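Local coordinates for putative iron binding protein (PDB 1Y9U), which binds ferric iron through tyrosine side chains and probably serves as the periplasmic solute-binding component of an iron-uptake system, at residues Q20-A25 with E259-E264; A242-H247 with A252-L257; E276-V279 with K284-A287; T12-K17 with S103-V108; D24-A27 with G31-V34. All coordinates share one frame; numbering follows the deposited sequence.

Interaction 1: Q20-A25 with E259-E264; sequences QPLLDA and EYLVSE
The carbonyl oxygen of Tyr260, whose ring extends to Leu22, is gripped by two donors of a single residue: Ser263 OG lies 2.7 Å from Tyr260 O and Ser263 N lies 2.9 Å from Tyr260 O. The hydroxyl sits in the carbonyl plane on a lone pair, with a C=O...OG angle of 142°. These two bonds fold the chain back on Tyr260 just ahead of helix 264-273, where Ser263 is the N-cap; helix 251-261 packs beside helix 20-30 in the alpha/beta architecture of a periplasmic binding protein. Across the contact, the Tyr260 side chain leaves with CG anti to the backbone N (chi1 166°), which carries the phenol across to helix 20-30. Tyr260 OH comes within 2.8 Å of Leu22 O, a weak bond whose proton has another acceptor within range. The same hydroxyl rests against Ala25 CB at 3.8 Å, so it is held against one turn of helix 20-30. Leu22 supplies the apolar half, its side chain also packing on Leu269 and Tyr270 of helix 264-273. One methyl, Leu22 CD1, serves two partners: Tyr260 CE2 at 3.9 Å and, from a crossing near a right angle, Leu261 CD2 at 3.6 Å.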
# COMPACT_ATOMS: atom_id res chain seq x y z
N GLN A 20 17.34 -5.89 -1.76
CA GLN A 20 18.79 -6.00 -1.97
C GLN A 20 19.15 -6.64 -3.31
O GLN A 20 20.04 -6.15 -3.99
CB GLN A 20 19.51 -6.69 -0.80
CG GLN A 20 21.04 -6.41 -0.76
CD GLN A 20 21.39 -4.93 -0.65
OE1 GLN A 20 20.88 -4.23 0.22
NE2 GLN A 20 22.22 -4.44 -1.57
N PRO A 21 18.51 -7.73 -3.71
CA PRO A 21 18.81 -8.32 -5.01
C PRO A 21 18.66 -7.33 -6.18
O PRO A 21 19.55 -7.26 -7.01
CB PRO A 21 17.82 -9.48 -5.10
CG PRO A 21 17.61 -9.87 -3.66
CD PRO A 21 17.54 -8.56 -2.95
N LEU A 22 17.59 -6.55 -6.22
CA LEU A 22 17.43 -5.61 -7.32
C LEU A 22 18.42 -4.43 -7.22
O LEU A 22 18.88 -3.93 -8.23
CB LEU A 22 15.96 -5.17 -7.48
CG LEU A 22 15.31 -4.32 -6.39
CD1 LEU A 22 15.59 -2.85 -6.56
CD2 LEU A 22 13.79 -4.55 -6.41
N LEU A 23 18.81 -4.04 -6.01
CA LEU A 23 19.84 -3.03 -5.83
C LEU A 23 21.21 -3.54 -6.29
O LEU A 23 21.99 -2.78 -6.89
CB LEU A 23 19.91 -2.57 -4.37
CG LEU A 23 18.66 -1.86 -3.84
CD1 LEU A 23 18.87 -1.52 -2.38
CD2 LEU A 23 18.36 -0.62 -4.64
N ASP A 24 21.49 -4.81 -6.01
CA ASP A 24 22.74 -5.43 -6.44
C ASP A 24 22.82 -5.50 -7.96
O ASP A 24 23.91 -5.32 -8.53
CB ASP A 24 22.92 -6.84 -5.85
CG ASP A 24 23.24 -6.81 -4.36
OD1 ASP A 24 23.18 -7.89 -3.75
OD2 ASP A 24 23.54 -5.78 -3.73
N ALA A 25 21.71 -5.79 -8.62
CA ALA A 25 21.70 -5.80 -10.09
C ALA A 25 21.99 -4.41 -10.65
O ALA A 25 22.78 -4.26 -11.58
CB ALA A 25 20.39 -6.32 -10.60
N GLU A 259 14.67 5.95 -11.65
CA GLU A 259 14.22 5.48 -12.96
C GLU A 259 14.39 3.96 -13.08
O GLU A 259 13.56 3.28 -13.67
CB GLU A 259 14.96 6.23 -14.09
CG GLU A 259 14.55 7.69 -14.17
CD GLU A 259 15.33 8.52 -15.16
OE1 GLU A 259 16.46 8.10 -15.52
OE2 GLU A 259 14.81 9.58 -15.57
N TYR A 260 15.47 3.42 -12.54
CA TYR A 260 15.68 1.97 -12.53
C TYR A 260 14.55 1.27 -11.76
O TYR A 260 14.07 0.22 -12.16
CB TYR A 260 17.04 1.62 -11.91
CG TYR A 260 17.18 0.17 -11.57
CD1 TYR A 260 17.37 -0.78 -12.55
CD2 TYR A 260 17.06 -0.27 -10.26
CE1 TYR A 260 17.49 -2.11 -12.25
CE2 TYR A 260 17.18 -1.59 -9.94
CZ TYR A 260 17.39 -2.53 -10.93
OH TYR A 260 17.51 -3.86 -10.62
N LEU A 261 14.13 1.87 -10.66
CA LEU A 261 13.12 1.25 -9.79
C LEU A 261 11.76 1.11 -10.45
O LEU A 261 10.97 0.26 -10.02
CB LEU A 261 12.99 2.01 -8.46
CG LEU A 261 14.19 1.86 -7.50
CD1 LEU A 261 14.09 2.83 -6.35
CD2 LEU A 261 14.34 0.45 -6.98
N VAL A 262 11.49 1.87 -11.51
CA VAL A 262 10.27 1.70 -12.32
C VAL A 262 10.49 0.97 -13.65
O VAL A 262 9.55 0.80 -14.43
CB VAL A 262 9.52 3.03 -12.57
CG1 VAL A 262 9.20 3.66 -11.21
CG2 VAL A 262 10.29 3.95 -13.49
N SER A 263 11.71 0.48 -13.89
CA SER A 263 12.01 -0.34 -15.05
C SER A 263 11.32 -1.70 -14.92
O SER A 263 10.97 -2.12 -13.81
CB SER A 263 13.53 -0.52 -15.21
OG SER A 263 14.07 -1.45 -14.27
N GLU A 264 11.09 -2.38 -16.03
CA GLU A 264 10.40 -3.66 -15.97
C GLU A 264 11.17 -4.69 -15.12
O GLU A 264 10.57 -5.31 -14.23
CB GLU A 264 10.05 -4.23 -17.35
CG GLU A 264 9.35 -5.57 -17.21
CD GLU A 264 8.68 -6.12 -18.45
OE1 GLU A 264 8.37 -7.34 -18.43
OE2 GLU A 264 8.43 -5.36 -19.42

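Interaction 2: A242-H247 with A252-L257; sequences AAVAAH and ANAVKL
Val244 meets the helix through both of its methyls, each with a separate partner. Val244 CG1 packs on Ala254 CB at 4.1 Å, and Val244 CG2 approaches Val255 CG2 more loosely at 4.4 Å. The fork is set by a chi1 of 174°, which places CG1 opposite the backbone N and CG2 opposite the carbonyl carbon, so the two branches address neighbouring residues of one helical turn. Val244 and Ala254 both direct their CB atoms at the facing segment, and the small alanine allows an approach of 6.4 Å between Val244 CA and Ala254 CA. The contact is apolar throughout and buries 95 Å² in total. Strand 237-245 passes through a short turn into helix 251-261, so this is a local strand-to-helix unit in which the helix folds back over the strand it follows, on one face of the lobe's sheet. Further out, Leu258, in the next turn of the helix, also touches Val244, while Ile79 reaches Val244 from a loop. Ala254 in turn rests on Val58 of strand 58-62 and on Asp57. The strand is held by backbone hydrogen bonds on both flanks, Val244 with Gln77 and Ala243 with Leu59. In the helix, Lys256 N bonds to Ala252 O at 3.0 Å, and Leu257 N bonds to Asn253 O at 2.8 Å. The side chain of Asn253, in the same turn, donates from ND2 to Glu7 O, tying the helix to strand 7-12.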
# COMPACT_ATOMS: atom_id res chain seq x y z
N ALA A 242 8.80 6.66 -3.50
CA ALA A 242 10.09 7.27 -3.32
C ALA A 242 10.14 8.67 -3.88
O ALA A 242 9.31 9.09 -4.65
CB ALA A 242 11.15 6.40 -3.97
N ALA A 243 11.19 9.37 -3.48
CA ALA A 243 11.45 10.75 -3.88
C ALA A 243 12.95 10.98 -3.83
O ALA A 243 13.66 10.28 -3.10
CB ALA A 243 10.76 11.70 -2.95
N VAL A 244 13.43 11.93 -4.62
CA VAL A 244 14.83 12.35 -4.52
C VAL A 244 14.96 13.32 -3.34
O VAL A 244 14.16 14.22 -3.17
CB VAL A 244 15.30 12.99 -5.82
CG1 VAL A 244 16.72 13.56 -5.66
CG2 VAL A 244 15.27 11.97 -6.96
N ALA A 245 15.97 13.10 -2.51
CA ALA A 245 16.20 13.96 -1.34
C ALA A 245 16.60 15.38 -1.74
O ALA A 245 17.28 15.60 -2.75
CB ALA A 245 17.25 13.36 -0.45
N ALA A 246 16.18 16.34 -0.92
CA ALA A 246 16.36 17.78 -1.19
C ALA A 246 17.82 18.17 -1.45
O ALA A 246 18.10 19.01 -2.31
CB ALA A 246 15.80 18.59 -0.03
N HIS A 247 18.73 17.54 -0.72
CA HIS A 247 20.15 17.88 -0.82
C HIS A 247 21.01 16.74 -1.38
O HIS A 247 22.21 16.63 -1.09
CB HIS A 247 20.63 18.34 0.57
CG HIS A 247 19.90 19.55 1.06
ND1 HIS A 247 20.05 20.79 0.48
CD2 HIS A 247 18.98 19.70 2.04
CE1 HIS A 247 19.27 21.66 1.09
NE2 HIS A 247 18.60 21.03 2.04
N ALA A 252 22.35 13.03 -10.07
CA ALA A 252 22.23 12.28 -11.32
C ALA A 252 22.04 10.80 -11.04
O ALA A 252 21.21 10.15 -11.65
CB ALA A 252 23.43 12.52 -12.21
N ASN A 253 22.80 10.24 -10.11
CA ASN A 253 22.69 8.83 -9.78
C ASN A 253 21.37 8.53 -9.07
O ASN A 253 20.82 7.43 -9.20
CB ASN A 253 23.87 8.36 -8.92
CG ASN A 253 25.18 8.33 -9.67
OD1 ASN A 253 25.22 8.37 -10.90
ND2 ASN A 253 26.27 8.22 -8.91
N ALA A 254 20.87 9.50 -8.30
CA ALA A 254 19.59 9.38 -7.60
C ALA A 254 18.47 9.22 -8.62
O ALA A 254 17.61 8.37 -8.47
CB ALA A 254 19.33 10.58 -6.71
N VAL A 255 18.48 10.06 -9.64
CA VAL A 255 17.47 9.96 -10.69
C VAL A 255 17.65 8.64 -11.45
O VAL A 255 16.67 7.98 -11.75
CB VAL A 255 17.49 11.19 -11.64
CG1 VAL A 255 16.50 11.03 -12.79
CG2 VAL A 255 17.18 12.46 -10.86
N LYS A 256 18.89 8.23 -11.70
CA LYS A 256 19.13 6.95 -12.37
C LYS A 256 18.56 5.80 -11.56
O LYS A 256 17.93 4.90 -12.10
CB LYS A 256 20.63 6.73 -12.61
CG LYS A 256 21.23 7.60 -13.69
CD LYS A 256 22.68 7.25 -13.94
CE LYS A 256 23.17 7.87 -15.26
NZ LYS A 256 24.64 8.08 -15.30
N LEU A 257 18.77 5.82 -10.25
CA LEU A 257 18.23 4.77 -9.39
C LEU A 257 16.71 4.79 -9.37
O LEU A 257 16.09 3.74 -9.49
CB LEU A 257 18.79 4.89 -7.97
CG LEU A 257 18.25 3.88 -6.95
CD1 LEU A 257 18.57 2.47 -7.39
CD2 LEU A 257 18.88 4.19 -5.60

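Interaction 3: E276-V279 with K284-A287; sequences EYPV and KLDA
Tyr277 and Pro278 form a short extended strand that faces the loop residue Leu285, with Tyr277 CA and Leu285 CA 7.3 Å apart, too far for direct backbone pairing. Strand 277-278 is an edge addition to the long strand 100-112, joined through a backbone hydrogen bond between Tyr277 and Leu104, in the mixed sheet of this periplasmic binding protein. In place of direct pairing, one water spans the two chains: it donates to Glu276 O at 3.2 Å and accepts from Asp286 N at 3.1 Å. Leu285 carries the side-chain contact. With CG lying beside its backbone N (chi1 -56°), both of its methyls reach Tyr277, and CD2 also meets Pro278. Leu285 CD2 lies over one face of the Tyr277 ring, 4.0 Å from the centroid and 16° off the ring normal, a CH-pi contact. Leu285 CD1 reaches the phenol end of the ring, 3.8 Å from Tyr277 CE1. Asp286, the next residue, is the N-cap of helix 287-291: its OD2 weakly accepts from the backbone N atoms of Val288 and Val289 and also accepts from Asn206 ND2. The Tyr277 side chain lies about 8 Å from that of the iron ligand Tyr199, which puts this packing near the metal site. On the proline side the fit is tight: Leu285 CD2 meets Pro278 CD at 3.4 Å, closer than ordinary carbon contact.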
# COMPACT_ATOMS: atom_id res chain seq x y z
N GLU A 276 3.19 -7.46 -3.67
CA GLU A 276 2.46 -6.28 -4.02
C GLU A 276 2.24 -6.23 -5.53
O GLU A 276 2.64 -7.15 -6.27
CB GLU A 276 3.20 -5.04 -3.51
CG GLU A 276 3.17 -4.94 -1.99
CD GLU A 276 4.12 -3.93 -1.43
OE1 GLU A 276 4.98 -3.39 -2.16
OE2 GLU A 276 4.07 -3.74 -0.20
N TYR A 277 1.51 -5.21 -5.97
CA TYR A 277 1.19 -5.06 -7.39
C TYR A 277 2.12 -4.00 -7.96
O TYR A 277 2.22 -2.92 -7.42
CB TYR A 277 -0.29 -4.68 -7.54
CG TYR A 277 -0.90 -5.05 -8.89
CD1 TYR A 277 -1.64 -6.22 -9.06
CD2 TYR A 277 -0.71 -4.24 -10.00
CE1 TYR A 277 -2.20 -6.55 -10.27
CE2 TYR A 277 -1.24 -4.58 -11.24
CZ TYR A 277 -1.99 -5.73 -11.36
OH TYR A 277 -2.53 -6.08 -12.59
N PRO A 278 2.79 -4.29 -9.08
CA PRO A 278 3.70 -3.30 -9.65
C PRO A 278 2.97 -2.08 -10.17
O PRO A 278 1.86 -2.18 -10.65
CB PRO A 278 4.39 -4.05 -10.78
CG PRO A 278 3.68 -5.31 -10.96
CD PRO A 278 2.72 -5.52 -9.87
N VAL A 279 3.62 -0.93 -10.09
CA VAL A 279 3.03 0.28 -10.70
C VAL A 279 3.12 0.28 -12.23
O VAL A 279 2.26 0.82 -12.90
CB VAL A 279 3.68 1.58 -10.11
CG1 VAL A 279 5.13 1.76 -10.55
CG2 VAL A 279 2.86 2.80 -10.47
N LYS A 284 5.19 -8.95 -15.18
CA LYS A 284 4.78 -10.29 -14.77
C LYS A 284 4.47 -10.29 -13.28
O LYS A 284 5.29 -9.87 -12.46
CB LYS A 284 5.87 -11.32 -15.07
CG LYS A 284 5.53 -12.74 -14.64
CD LYS A 284 4.61 -13.44 -15.59
CE LYS A 284 4.58 -14.96 -15.32
NZ LYS A 284 4.11 -15.76 -16.50
N LEU A 285 3.28 -10.79 -12.95
CA LEU A 285 2.83 -10.86 -11.58
C LEU A 285 3.16 -12.22 -10.97
O LEU A 285 3.20 -13.24 -11.67
CB LEU A 285 1.31 -10.70 -11.52
CG LEU A 285 0.72 -9.43 -12.15
CD1 LEU A 285 -0.80 -9.50 -12.14
CD2 LEU A 285 1.19 -8.17 -11.45
N ASP A 286 3.34 -12.22 -9.66
CA ASP A 286 3.30 -13.49 -8.91
C ASP A 286 2.02 -14.24 -9.26
O ASP A 286 0.95 -13.65 -9.40
CB ASP A 286 3.32 -13.23 -7.41
CG ASP A 286 3.13 -14.48 -6.64
OD1 ASP A 286 4.08 -15.29 -6.60
OD2 ASP A 286 2.04 -14.74 -6.10
N ALA A 287 2.10 -15.57 -9.35
CA ALA A 287 0.98 -16.37 -9.79
C ALA A 287 -0.27 -16.23 -8.90
O ALA A 287 -1.36 -16.20 -9.40
CB ALA A 287 1.37 -17.84 -9.89
O HOH W 1 3.67 -9.55 -8.06

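Interaction 4: T12-K17 with S103-V108; sequences TTREPK and SLRDRV
Arg14 stretches from the loop after strand 7-12 to Ser103 and Arg105 on strand 100-112, a long strand that pairs with strands of both lobes, consistent with the hinge strands of periplasmic binding proteins. The distance bridged is large, 12.2 Å between Arg14 CA and Ser103 CA. The root of the residue is fixed by an ST turn, in which Arg14 N donates to Thr12 OG1 at 2.9 Å. From CB the chain sets out toward the strand, and the side chain runs past Val62 and Ser240. Bends at chi2 (-147°) and chi3 (78°) then swing the guanidinium into place. At the tip, Arg14 NH1 has Ser103 OG at the edge of the guanidinium near its plane, 3.9 Å away, a proximity rather than a bond; Ser103 OG is paired with Ser240 and Glu276. The other terminal nitrogen, Arg14 NH2, forms a salt bridge with Glu276 OE2, which also binds Arg105 NH1. This shared carboxylate probably offsets the two positive charges; the guanidinium planes of Arg14 and Arg105 stand 82° apart. Arg105 NH2 also makes a weak hydrogen bond to the hydroxyl of Tyr143, an iron ligand, linking this charge network to the metal site. Arg14 NH2 and Arg105 NH1 come to 3.7 Å.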
# COMPACT_ATOMS: atom_id res chain seq x y z
N THR A 12 15.81 4.03 3.31
CA THR A 12 14.59 3.25 3.13
C THR A 12 14.01 2.77 4.45
O THR A 12 14.73 2.28 5.30
CB THR A 12 14.84 2.05 2.23
OG1 THR A 12 13.67 1.21 2.19
CG2 THR A 12 16.01 1.17 2.74
N THR A 13 12.69 2.89 4.58
CA THR A 13 11.99 2.32 5.73
C THR A 13 11.50 0.91 5.42
O THR A 13 10.90 0.25 6.29
CB THR A 13 10.80 3.20 6.15
OG1 THR A 13 9.76 3.12 5.16
CG2 THR A 13 11.18 4.70 6.25
N ARG A 14 11.69 0.46 4.18
CA ARG A 14 11.42 -0.92 3.79
C ARG A 14 12.64 -1.79 4.05
O ARG A 14 13.76 -1.40 3.70
CB ARG A 14 11.08 -1.00 2.29
CG ARG A 14 9.96 -0.08 1.87
CD ARG A 14 9.12 -0.67 0.74
NE ARG A 14 8.20 -1.67 1.28
CZ ARG A 14 7.21 -2.23 0.60
NH1 ARG A 14 7.02 -1.95 -0.68
NH2 ARG A 14 6.41 -3.09 1.18
N GLU A 15 12.42 -3.00 4.59
CA GLU A 15 13.51 -3.88 5.02
C GLU A 15 14.41 -4.05 3.82
O GLU A 15 13.92 -4.38 2.74
CB GLU A 15 13.03 -5.30 5.46
CG GLU A 15 11.95 -5.46 6.53
CD GLU A 15 12.14 -4.62 7.80
OE1 GLU A 15 11.65 -3.47 7.82
OE2 GLU A 15 12.74 -5.14 8.79
N PRO A 16 15.72 -3.84 3.97
CA PRO A 16 16.64 -4.02 2.84
C PRO A 16 16.52 -5.37 2.11
O PRO A 16 16.88 -5.45 0.93
CB PRO A 16 18.04 -3.87 3.47
CG PRO A 16 17.84 -3.56 4.92
CD PRO A 16 16.40 -3.36 5.18
N LYS A 17 16.02 -6.42 2.76
CA LYS A 17 15.94 -7.71 2.08
C LYS A 17 14.85 -7.79 1.01
O LYS A 17 14.95 -8.60 0.09
CB LYS A 17 15.82 -8.86 3.09
CG LYS A 17 17.13 -9.18 3.85
CD LYS A 17 18.41 -9.15 2.98
CE LYS A 17 19.17 -7.82 3.14
NZ LYS A 17 20.39 -7.73 2.31
N SER A 103 4.86 0.71 -5.95
CA SER A 103 4.01 -0.47 -5.94
C SER A 103 2.69 -0.10 -5.32
O SER A 103 2.58 0.92 -4.65
CB SER A 103 4.65 -1.60 -5.15
OG SER A 103 4.71 -1.26 -3.77
N LEU A 104 1.68 -0.94 -5.56
CA LEU A 104 0.31 -0.71 -5.11
C LEU A 104 -0.06 -1.74 -4.05
O LEU A 104 0.25 -2.93 -4.20
CB LEU A 104 -0.69 -0.81 -6.25
CG LEU A 104 -0.32 -0.03 -7.52
CD1 LEU A 104 -1.41 -0.20 -8.57
CD2 LEU A 104 -0.08 1.44 -7.22
N ARG A 105 -0.76 -1.27 -3.02
CA ARG A 105 -1.20 -2.05 -1.87
C ARG A 105 -2.71 -1.92 -1.77
O ARG A 105 -3.22 -1.04 -1.08
CB ARG A 105 -0.49 -1.51 -0.65
CG ARG A 105 1.01 -1.80 -0.69
CD ARG A 105 1.84 -0.94 0.21
NE ARG A 105 1.46 -1.01 1.61
CZ ARG A 105 1.98 -1.83 2.51
NH1 ARG A 105 2.92 -2.71 2.22
NH2 ARG A 105 1.54 -1.77 3.75
N ASP A 106 -3.40 -2.80 -2.47
CA ASP A 106 -4.85 -2.80 -2.56
C ASP A 106 -5.50 -3.43 -1.37
O ASP A 106 -5.05 -4.47 -0.86
CB ASP A 106 -5.37 -3.41 -3.87
CG ASP A 106 -4.83 -4.78 -4.19
OD1 ASP A 106 -3.61 -5.03 -4.07
OD2 ASP A 106 -5.57 -5.63 -4.68
N ARG A 107 -6.56 -2.77 -0.91
CA ARG A 107 -7.30 -3.23 0.25
C ARG A 107 -8.58 -3.89 -0.26
O ARG A 107 -9.39 -3.25 -0.90
CB ARG A 107 -7.57 -2.09 1.22
CG ARG A 107 -8.06 -2.55 2.57
CD ARG A 107 -7.63 -1.62 3.72
NE ARG A 107 -7.91 -2.12 5.07
CZ ARG A 107 -7.18 -3.05 5.67
NH1 ARG A 107 -6.17 -3.63 5.05
NH2 ARG A 107 -7.48 -3.41 6.90
N VAL A 108 -8.67 -5.19 -0.03
CA VAL A 108 -9.65 -6.04 -0.69
C VAL A 108 -10.54 -6.76 0.33
O VAL A 108 -10.43 -6.56 1.53
CB VAL A 108 -8.93 -7.03 -1.64
CG1 VAL A 108 -8.03 -6.27 -2.65
CG2 VAL A 108 -8.10 -8.04 -0.87

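Interaction 5: D24-A27 with G31-V34; sequences DAFA and GIKV
Ala27 in the last turn of helix 20-30 comes close to Ile32 on the chain that turns back from it, with 5.0 Å between Ala27 CA and Ile32 CA. The reversal occurs at Gly31, the first residue to leave helical geometry, with a positive phi of 75°. Gly31 N still donates to Ala27 O at 2.8 Å, although the bond is bent, with an angle of 131° at the hydrogen. A second backbone approach follows at once: Ala27 CA lies 3.2 Å from Ile32 O in a CA-H...O contact. The side chains pack between the helix and the strand. Phe26 places its CG anti to the backbone N (chi1 173°), which swings the ring out from the helix to Ile32 and Val34. Val34 CG2 meets the ring edge near its plane, 3.6 Å from Phe26 CD2, and lies 4.2 Å from Ala27 CB. At the ring's far end, Phe26 CZ touches Ile32 CD1 at 3.9 Å. Ile32 and Val34 also pack on Val8 of strand 7-12, while Phe26 packs on Leu257 of helix 251-261. The arrangement is the helix-to-strand return of a beta-alpha-beta unit, strand 7-12, helix 20-30 and parallel strand 33-38, as found in the lobes of periplasmic binding proteins.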
# COMPACT_ATOMS: atom_id res chain seq x y z
N ASP A 24 21.49 -4.81 -6.01
CA ASP A 24 22.74 -5.43 -6.44
C ASP A 24 22.82 -5.50 -7.96
O ASP A 24 23.91 -5.32 -8.53
CB ASP A 24 22.92 -6.84 -5.85
CG ASP A 24 23.24 -6.81 -4.36
OD1 ASP A 24 23.18 -7.89 -3.75
OD2 ASP A 24 23.54 -5.78 -3.73
N ALA A 25 21.71 -5.79 -8.62
CA ALA A 25 21.70 -5.80 -10.09
C ALA A 25 21.99 -4.41 -10.65
O ALA A 25 22.78 -4.26 -11.58
CB ALA A 25 20.39 -6.32 -10.60
N PHE A 26 21.39 -3.38 -10.06
CA PHE A 26 21.64 -2.01 -10.48
C PHE A 26 23.11 -1.65 -10.33
O PHE A 26 23.70 -1.05 -11.22
CB PHE A 26 20.77 -1.03 -9.70
CG PHE A 26 21.07 0.41 -9.94
CD1 PHE A 26 20.47 1.08 -10.98
CD2 PHE A 26 21.92 1.12 -9.11
CE1 PHE A 26 20.72 2.42 -11.20
CE2 PHE A 26 22.18 2.45 -9.33
CZ PHE A 26 21.57 3.10 -10.38
N ALA A 27 23.69 -2.00 -9.19
CA ALA A 27 25.09 -1.71 -8.95
C ALA A 27 26.01 -2.43 -9.92
O ALA A 27 26.94 -1.83 -10.44
CB ALA A 27 25.46 -2.06 -7.52
N GLY A 31 27.73 0.03 -12.42
CA GLY A 31 28.96 0.38 -11.73
C GLY A 31 28.84 1.41 -10.62
O GLY A 31 29.84 1.86 -10.08
N ILE A 32 27.61 1.78 -10.27
CA ILE A 32 27.35 2.72 -9.19
C ILE A 32 27.15 1.91 -7.91
O ILE A 32 26.32 1.01 -7.86
CB ILE A 32 26.09 3.56 -9.47
CG1 ILE A 32 26.24 4.37 -10.77
CG2 ILE A 32 25.77 4.48 -8.30
CD1 ILE A 32 24.92 4.88 -11.34
N LYS A 33 27.97 2.19 -6.90
CA LYS A 33 27.84 1.57 -5.59
C LYS A 33 26.55 2.10 -4.94
O LYS A 33 26.33 3.30 -4.92
CB LYS A 33 29.07 1.92 -4.72
CG LYS A 33 28.99 1.49 -3.25
CD LYS A 33 30.26 1.87 -2.47
CE LYS A 33 30.48 3.39 -2.41
NZ LYS A 33 31.40 3.85 -1.32
N VAL A 34 25.71 1.19 -4.45
CA VAL A 34 24.51 1.58 -3.74
C VAL A 34 24.73 1.41 -2.23
O VAL A 34 25.07 0.33 -1.79
CB VAL A 34 23.31 0.74 -4.19
CG1 VAL A 34 22.07 1.16 -3.42
CG2 VAL A 34 23.09 0.92 -5.69

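How the interactions relate
Interactions 1, 2 and 5 cluster on one side of the chain's centre, 9 to 14 Å between centres. Interactions 1 and 5 share helix 20-30, and interactions 1 and 2 share helix 251-261. The Phe26 ring of interaction 5 meets both Tyr260 of interaction 1 and Leu257 of interaction 2, joining them in one packed layer. Interaction 2 is nested inside the sequence loop closed by interaction 1, and interaction 5 inside that of interaction 4. Interactions 3 and 4, 12 Å apart, lie nearer the iron ligands and join through strands 277-278 and 100-112; Glu276 connects them. Residues 12-17 lead in sequence into helix 20-30, so the charged network beside the metal site adjoins the helical cluster along the chain.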